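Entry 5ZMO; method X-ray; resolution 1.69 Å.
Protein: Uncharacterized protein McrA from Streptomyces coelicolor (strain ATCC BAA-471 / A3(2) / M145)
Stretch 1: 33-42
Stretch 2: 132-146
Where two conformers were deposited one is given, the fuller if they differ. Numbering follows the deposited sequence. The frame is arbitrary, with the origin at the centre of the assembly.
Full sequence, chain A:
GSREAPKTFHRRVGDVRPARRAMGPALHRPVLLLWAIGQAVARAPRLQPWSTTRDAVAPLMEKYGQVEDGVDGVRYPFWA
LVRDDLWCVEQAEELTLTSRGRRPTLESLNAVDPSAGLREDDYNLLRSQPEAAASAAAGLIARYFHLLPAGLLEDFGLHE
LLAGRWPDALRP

Stretch 1 (33-42) LLWAIGQAVA
Stretch 2, residues 132-146: AAASAAAGLIARYFH

Residues 33-41 and 132-144 form two α-helices that run nearly antiparallel, their N-to-C directions 157° apart and their axes 10.0 Å apart at closest approach. Both helices begin earlier in the chain, and each is held by regular backbone hydrogen bonds from N of residue i to O of residue i-4, such as Ile37 N to Leu33 O (3.0 Å) and Ala137 N to Ala133 O (2.9 Å). The register is set by Leu34 CA, 6.0 Å from Ala137 CA, and Ile37 CA, 6.7 Å from Ala133 CA. No hydrogen bond crosses the interface; apolar packing buries 380 Å² in total. The facing side chains are aliphatic or aromatic with nothing to donate, so they meet by van der Waals contact and exclusion of water.

Ile37 (chi1 m, chi2 t) is a knob seated in a hollow lined by Ala133, Ala136, Ala137 and Leu140. Small methyl side chains leave room for it: Ile37 CG2 lies 4.2 Å from Ala133 CB and 4.3 Å from Ala137 CB, while Ile37 CD1 lies 4.2 Å from Ala136 CB. Leu140 completes the hollow, its CD1 4.2 Å from Ile37 CD1.

Leu34, also m,t, has the largest buried contact. Its CA-to-CB bond points sideways, but the end of the chain comes nearer the second helix: Leu34 CD2 lies 3.6 Å from Ala137 O and 4.2 Å from Ile141 CG1. Leu140, again m,t, directs CD1 between neighbouring residues of the first helix, 3.9 Å from Leu34 CG and 3.8 Å from Leu33 CB.

At one end of the contact, Phe145, the first residue to leave helical phi/psi (-133/50), points its CA-to-CB bond toward the first helix. With chi1 at -64° and chi2 at -75°, its ring meets Leu34 obliquely, Phe145 CE2 lying 3.7 Å from Leu34 CD1. At the other end, Val41 (chi1 t) places CG2 3.9 Å from Ala133 CB.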

# COMPACT_ATOMS: atom_id res chain seq x y z
N LEU A 33 1.01 1.75 0.00
CA LEU A 33 0.86 2.71 -1.12
C LEU A 33 2.16 2.88 -1.90
O LEU A 33 2.13 2.89 -3.14
CB LEU A 33 0.39 4.10 -0.69
CG LEU A 33 -1.07 4.06 -0.24
CD1 LEU A 33 -1.39 5.31 0.58
CD2 LEU A 33 -1.99 3.93 -1.39
N LEU A 34 3.27 3.13 -1.21
CA LEU A 34 4.57 3.24 -1.97
C LEU A 34 4.91 2.01 -2.82
O LEU A 34 5.38 2.13 -3.98
CB LEU A 34 5.70 3.55 -0.99
CG LEU A 34 5.87 4.98 -0.50
CD1 LEU A 34 6.92 5.02 0.59
CD2 LEU A 34 6.32 5.85 -1.64
N TRP A 35 4.63 0.84 -2.28
CA TRP A 35 4.88 -0.41 -2.98
C TRP A 35 4.00 -0.45 -4.19
O TRP A 35 4.46 -0.76 -5.31
CB TRP A 35 4.66 -1.61 -2.08
CG TRP A 35 4.82 -2.89 -2.78
CD1 TRP A 35 6.01 -3.54 -3.08
CD2 TRP A 35 3.77 -3.71 -3.31
NE1 TRP A 35 5.75 -4.69 -3.75
CE2 TRP A 35 4.40 -4.83 -3.93
CE3 TRP A 35 2.37 -3.60 -3.36
CZ2 TRP A 35 3.68 -5.84 -4.54
CZ3 TRP A 35 1.65 -4.63 -3.97
CH2 TRP A 35 2.31 -5.70 -4.56
N ALA A 36 2.71 -0.15 -3.99
CA ALA A 36 1.76 -0.18 -5.15
C ALA A 36 2.11 0.82 -6.27
O ALA A 36 1.93 0.54 -7.46
CB ALA A 36 0.34 0.05 -4.68
N ILE A 37 2.67 1.99 -5.91
CA ILE A 37 3.09 2.96 -6.92
C ILE A 37 4.24 2.38 -7.69
O ILE A 37 4.33 2.48 -8.94
CB ILE A 37 3.40 4.34 -6.31
CG1 ILE A 37 2.12 4.99 -5.79
CG2 ILE A 37 4.08 5.21 -7.36
CD1 ILE A 37 2.36 6.11 -4.79
N GLY A 38 5.21 1.82 -6.96
CA GLY A 38 6.34 1.11 -7.63
C GLY A 38 5.90 -0.02 -8.55
O GLY A 38 6.42 -0.18 -9.70
N GLN A 39 4.90 -0.77 -8.10
CA GLN A 39 4.32 -1.85 -8.95
C GLN A 39 3.70 -1.25 -10.24
O GLN A 39 3.90 -1.80 -11.37
CB GLN A 39 3.29 -2.72 -8.17
CG GLN A 39 3.93 -3.51 -7.02
CD GLN A 39 4.92 -4.51 -7.54
OE1 GLN A 39 6.16 -4.34 -7.40
NE2 GLN A 39 4.41 -5.54 -8.19
N ALA A 40 2.96 -0.14 -10.14
CA ALA A 40 2.31 0.44 -11.34
C ALA A 40 3.39 0.89 -12.33
O ALA A 40 3.32 0.66 -13.52
CB ALA A 40 1.45 1.58 -10.94
N VAL A 41 4.39 1.57 -11.81
CA VAL A 41 5.52 2.03 -12.59
C VAL A 41 6.26 0.87 -13.27
O VAL A 41 6.70 1.04 -14.42
CB VAL A 41 6.42 2.95 -11.69
CG1 VAL A 41 7.84 3.12 -12.25
CG2 VAL A 41 5.69 4.28 -11.52
N ALA A 42 6.40 -0.28 -12.64
CA ALA A 42 6.99 -1.44 -13.29
C ALA A 42 5.98 -2.18 -14.21
O ALA A 42 6.33 -3.20 -14.73
CB ALA A 42 7.56 -2.40 -12.29
N ALA A 132 3.27 12.38 -12.24
CA ALA A 132 2.25 12.24 -11.22
C ALA A 132 2.57 11.11 -10.26
O ALA A 132 2.30 11.25 -9.08
CB ALA A 132 0.88 12.04 -11.82
N ALA A 133 3.14 10.00 -10.75
CA ALA A 133 3.62 8.94 -9.87
C ALA A 133 4.78 9.41 -8.94
O ALA A 133 4.78 9.16 -7.75
CB ALA A 133 4.05 7.75 -10.68
N ALA A 134 5.81 9.97 -9.56
CA ALA A 134 6.93 10.60 -8.84
C ALA A 134 6.43 11.55 -7.70
O ALA A 134 6.88 11.43 -6.55
CB ALA A 134 7.84 11.36 -9.82
N SER A 135 5.51 12.46 -7.98
CA SER A 135 5.11 13.44 -6.97
C SER A 135 4.32 12.79 -5.88
O SER A 135 4.54 13.09 -4.71
CB SER A 135 4.33 14.62 -7.57
OG SER A 135 3.02 14.26 -7.87
N ALA A 136 3.44 11.84 -6.23
CA ALA A 136 2.75 11.07 -5.18
C ALA A 136 3.74 10.23 -4.30
O ALA A 136 3.61 10.21 -3.07
CB ALA A 136 1.66 10.16 -5.75
N ALA A 137 4.72 9.56 -4.90
CA ALA A 137 5.66 8.72 -4.12
C ALA A 137 6.60 9.67 -3.24
O ALA A 137 6.80 9.44 -2.06
CB ALA A 137 6.50 7.87 -5.04
N ALA A 138 7.04 10.78 -3.84
CA ALA A 138 7.88 11.80 -3.15
C ALA A 138 7.13 12.41 -1.99
O ALA A 138 7.70 12.61 -0.93
CB ALA A 138 8.33 12.89 -4.09
N GLY A 139 5.86 12.70 -2.18
CA GLY A 139 5.03 13.18 -1.09
C GLY A 139 4.98 12.23 0.08
O GLY A 139 5.09 12.63 1.25
N LEU A 140 4.78 10.94 -0.19
CA LEU A 140 4.78 9.93 0.91
C LEU A 140 6.14 9.83 1.58
O LEU A 140 6.23 9.68 2.77
CB LEU A 140 4.35 8.56 0.41
CG LEU A 140 2.89 8.39 0.11
CD1 LEU A 140 2.60 7.15 -0.70
CD2 LEU A 140 2.15 8.31 1.45
N ILE A 141 7.20 9.88 0.80
CA ILE A 141 8.53 9.78 1.34
C ILE A 141 8.86 11.00 2.20
O ILE A 141 9.43 10.82 3.29
CB ILE A 141 9.58 9.61 0.22
CG1 ILE A 141 9.51 8.17 -0.31
CG2 ILE A 141 10.99 9.86 0.73
CD1 ILE A 141 10.15 7.96 -1.66
N ALA A 142 8.43 12.19 1.78
CA ALA A 142 8.72 13.42 2.55
C ALA A 142 7.99 13.40 3.84
O ALA A 142 8.54 13.81 4.87
CB ALA A 142 8.34 14.67 1.79
N ARG A 143 6.77 12.90 3.83
CA ARG A 143 6.00 12.91 5.06
C ARG A 143 6.36 11.80 6.06
O ARG A 143 6.29 12.02 7.26
CB ARG A 143 4.49 12.86 4.73
CG ARG A 143 3.60 13.05 5.92
CD ARG A 143 2.13 13.10 5.53
NE ARG A 143 1.73 14.29 4.77
CZ ARG A 143 0.50 14.47 4.28
NH1 ARG A 143 -0.46 13.54 4.45
NH2 ARG A 143 0.21 15.59 3.62
N TYR A 144 6.64 10.59 5.58
CA TYR A 144 6.82 9.42 6.44
C TYR A 144 8.23 8.83 6.50
O TYR A 144 8.47 8.01 7.35
CB TYR A 144 5.86 8.31 5.97
CG TYR A 144 4.43 8.77 6.06
CD1 TYR A 144 3.87 9.03 7.30
CD2 TYR A 144 3.68 9.05 4.91
CE1 TYR A 144 2.55 9.51 7.40
CE2 TYR A 144 2.37 9.53 5.00
CZ TYR A 144 1.84 9.74 6.26
OH TYR A 144 0.53 10.19 6.34
N PHE A 145 9.09 9.14 5.53
CA PHE A 145 10.45 8.57 5.43
C PHE A 145 11.39 9.70 5.15
O PHE A 145 12.19 9.65 4.22
CB PHE A 145 10.53 7.50 4.33
CG PHE A 145 9.69 6.35 4.60
CD1 PHE A 145 10.08 5.43 5.54
CD2 PHE A 145 8.46 6.17 3.92
CE1 PHE A 145 9.24 4.38 5.86
CE2 PHE A 145 7.63 5.12 4.25
CZ PHE A 145 8.04 4.21 5.20
N HIS A 146 11.26 10.75 5.96
CA HIS A 146 11.94 12.01 5.70
C HIS A 146 13.45 11.79 5.81
O HIS A 146 14.20 12.33 5.00
CB HIS A 146 11.48 13.08 6.70
CG HIS A 146 12.03 14.44 6.42
ND1 HIS A 146 12.41 15.31 7.42
CD2 HIS A 146 12.27 15.08 5.25
CE1 HIS A 146 12.86 16.43 6.88
NE2 HIS A 146 12.80 16.31 5.57